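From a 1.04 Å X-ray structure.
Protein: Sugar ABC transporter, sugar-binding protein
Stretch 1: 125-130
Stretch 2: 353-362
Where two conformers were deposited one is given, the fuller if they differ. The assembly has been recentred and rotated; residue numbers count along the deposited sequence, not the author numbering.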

# COMPACT_ATOMS: atom_id res chain seq x y z
N THR A 125 7.74 -7.07 -0.43
CA THR A 125 6.77 -6.71 0.55
C THR A 125 5.74 -5.81 -0.08
O THR A 125 5.93 -5.27 -1.19
CB THR A 125 7.36 -5.98 1.72
OG1 THR A 125 7.85 -4.70 1.30
CG2 THR A 125 8.47 -6.80 2.44
N ALA A 126 4.60 -5.65 0.60
CA ALA A 126 3.56 -4.73 0.15
C ALA A 126 2.95 -4.06 1.32
O ALA A 126 3.02 -4.55 2.43
CB ALA A 126 2.45 -5.49 -0.60
N ASN A 127 2.33 -2.91 1.08
CA ASN A 127 1.47 -2.32 2.04
C ASN A 127 0.03 -2.85 1.94
O ASN A 127 -0.31 -3.58 1.03
CB ASN A 127 1.59 -0.78 2.04
CG ASN A 127 1.37 -0.18 0.71
OD1 ASN A 127 0.48 -0.55 -0.05
ND2 ASN A 127 2.20 0.74 0.37
N ALA A 128 -0.77 -2.47 2.94
CA ALA A 128 -2.17 -2.82 3.04
C ALA A 128 -2.89 -1.66 3.69
O ALA A 128 -2.25 -0.69 4.15
CB ALA A 128 -2.37 -4.12 3.77
N TYR A 129 -4.20 -1.75 3.78
CA TYR A 129 -5.02 -0.68 4.35
C TYR A 129 -6.19 -1.23 5.08
O TYR A 129 -6.81 -2.22 4.67
CB TYR A 129 -5.50 0.24 3.20
CG TYR A 129 -6.19 1.50 3.67
CD1 TYR A 129 -5.50 2.70 3.72
CD2 TYR A 129 -7.51 1.50 4.07
CE1 TYR A 129 -6.12 3.91 4.18
CE2 TYR A 129 -8.15 2.63 4.50
CZ TYR A 129 -7.46 3.86 4.55
OH TYR A 129 -8.14 4.97 4.92
N GLY A 130 -6.55 -0.61 6.17
CA GLY A 130 -7.76 -1.03 6.90
C GLY A 130 -8.01 -0.11 8.09
O GLY A 130 -7.65 1.06 8.06
N ALA A 353 -3.47 -11.05 2.85
CA ALA A 353 -2.44 -10.43 2.01
C ALA A 353 -2.04 -11.38 0.88
O ALA A 353 -1.98 -12.59 1.06
CB ALA A 353 -1.21 -10.02 2.80
N PHE A 354 -1.86 -10.81 -0.33
CA PHE A 354 -1.35 -11.48 -1.51
C PHE A 354 -2.35 -12.44 -2.10
O PHE A 354 -1.97 -13.26 -2.97
CB PHE A 354 0.04 -12.14 -1.28
CG PHE A 354 0.99 -11.15 -0.66
CD1 PHE A 354 1.46 -10.03 -1.33
CD2 PHE A 354 1.39 -11.32 0.63
CE1 PHE A 354 2.27 -9.11 -0.70
CE2 PHE A 354 2.16 -10.44 1.27
CZ PHE A 354 2.64 -9.31 0.59
N THR A 355 -3.61 -12.36 -1.71
CA THR A 355 -4.68 -13.17 -2.26
C THR A 355 -5.60 -12.29 -3.11
O THR A 355 -5.34 -11.08 -3.23
CB THR A 355 -5.47 -13.83 -1.15
OG1 THR A 355 -6.39 -12.83 -0.56
CG2 THR A 355 -4.69 -14.53 -0.10
N ASP A 356 -6.78 -12.82 -3.51
CA ASP A 356 -7.76 -12.09 -4.33
C ASP A 356 -8.31 -10.95 -3.53
O ASP A 356 -8.79 -9.95 -4.08
CB ASP A 356 -8.78 -12.96 -5.09
CG ASP A 356 -9.51 -13.92 -4.27
OD1 ASP A 356 -9.45 -13.83 -3.04
OD2 ASP A 356 -10.20 -14.79 -4.91
N ARG A 357 -8.18 -11.02 -2.23
CA ARG A 357 -8.78 -10.02 -1.38
C ARG A 357 -7.86 -8.88 -1.03
O ARG A 357 -8.25 -7.99 -0.30
CB ARG A 357 -9.35 -10.65 -0.12
CG ARG A 357 -10.52 -11.60 -0.48
CD ARG A 357 -10.97 -12.48 0.67
NE ARG A 357 -11.61 -11.73 1.76
CZ ARG A 357 -12.16 -12.32 2.78
NH1 ARG A 357 -12.08 -13.64 2.97
NH2 ARG A 357 -12.74 -11.65 3.72
N HIS A 358 -6.65 -8.84 -1.62
CA HIS A 358 -5.65 -7.80 -1.42
C HIS A 358 -5.42 -7.10 -2.75
O HIS A 358 -4.49 -7.42 -3.49
CB HIS A 358 -4.38 -8.38 -0.87
CG HIS A 358 -3.27 -7.40 -0.54
ND1 HIS A 358 -2.02 -7.91 -0.32
CD2 HIS A 358 -3.22 -6.06 -0.38
CE1 HIS A 358 -1.28 -6.85 0.00
NE2 HIS A 358 -1.94 -5.73 -0.07
N LEU A 359 -6.23 -6.10 -3.01
CA LEU A 359 -6.26 -5.43 -4.28
C LEU A 359 -5.03 -4.60 -4.49
O LEU A 359 -4.50 -4.09 -3.55
CB LEU A 359 -7.47 -4.53 -4.24
CG LEU A 359 -8.78 -5.16 -4.63
CD1 LEU A 359 -9.14 -6.38 -3.82
CD2 LEU A 359 -9.88 -4.15 -4.56
N VAL A 360 -4.60 -4.40 -5.75
CA VAL A 360 -3.60 -3.37 -6.05
C VAL A 360 -4.35 -2.03 -6.05
O VAL A 360 -5.46 -1.89 -6.58
CB VAL A 360 -2.91 -3.61 -7.37
CG1 VAL A 360 -1.92 -2.52 -7.67
CG2 VAL A 360 -2.19 -4.98 -7.37
N TRP A 361 -3.71 -1.00 -5.50
CA TRP A 361 -4.19 0.38 -5.50
C TRP A 361 -4.80 0.67 -6.88
O TRP A 361 -4.18 0.44 -7.94
CB TRP A 361 -3.04 1.35 -5.26
CG TRP A 361 -2.54 1.36 -3.86
CD1 TRP A 361 -1.33 0.95 -3.39
CD2 TRP A 361 -3.21 1.88 -2.70
NE1 TRP A 361 -1.21 1.14 -2.04
CE2 TRP A 361 -2.37 1.69 -1.58
CE3 TRP A 361 -4.44 2.51 -2.52
CZ2 TRP A 361 -2.79 2.10 -0.29
CZ3 TRP A 361 -4.81 2.96 -1.30
CH2 TRP A 361 -4.03 2.72 -0.19
N LEU A 362 -5.99 1.31 -6.89
CA LEU A 362 -6.67 1.58 -8.13
C LEU A 362 -5.93 2.54 -9.05
O LEU A 362 -6.07 2.48 -10.25
CB LEU A 362 -8.10 2.08 -7.87
CG LEU A 362 -9.00 1.13 -7.12
CD1 LEU A 362 -10.38 1.80 -6.94
CD2 LEU A 362 -9.16 -0.20 -7.79

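The contact between 125-130 and 353-362 is a small, side-chain-mediated one, in which two aromatic N-H groups, from H358 and W361, reach across to hydrogen-bond the two oxygens of N127 while apolar contacts flank them. It illustrates a general principle: segments far apart in sequence, the touching residues here being separated by at least 228 positions, can be fastened without pairing their backbones. The nearest CA atoms, A128 CA and H358 CA, lie 7.5 Å apart, and the gap is bridged by rings.

N127 is the hub. Its backbone oxygen accepts a hydrogen bond from the imidazole, with H358 NE2 2.9 Å from N127 O and an N-H...O angle of 150°. Its side-chain oxygen accepts another from the indole, W361 NE1 lying 3.1 Å from N127 OD1 at 146°. In both cases the acceptor sits at the ring edge, near the ring plane, where an aromatic N-H points. The CA-to-CB bond of N127 runs sideways to the other stretch, but the end of its side chain, with chi1 in the p rotamer, comes nearer. Asparagine suits the place because it adds a second carbonyl to the one every residue carries in its backbone; OD1 is also hydrogen-bonded elsewhere in the structure.

The histidine is useful because its ring has two nitrogens. While NE2 donates across the interface, ND1 accepts from the backbone of its own stretch, with F354 N 2.9 Å from H358 ND1 at 162°. That bond requires ND1 to be without a proton, so the ring can be read as protonated at NE2 alone. A type I turn from T355 to H358 includes a hydrogen bond from H358 N to T355 O at 3.1 Å.

Apolar groups complete the contact. A126 points its CB toward the second stretch, 3.6 Å from F354 CE1 and 4.0 Å from H358 CE1, so one methyl, the whole of its side chain, meets two rings. A128 makes a looser contact, its CA-to-CB bond running sideways and its CB 4.2 Å from H358 NE2. Farther along, Y129 CD1 approaches W361 CH2 at 4.2 Å, so the tryptophan combines a polar contact through its pyrrole nitrogen with an apolar one through its six-membered ring.

The two stretches together bury 298 Å², with W361 the most covered residue at 67 Å², followed by H358 and N127. A126, A128, Y129, F354, H358 and W361 are buried and N127 partly exposed, so both ring N-H groups find acceptors in a largely enclosed setting.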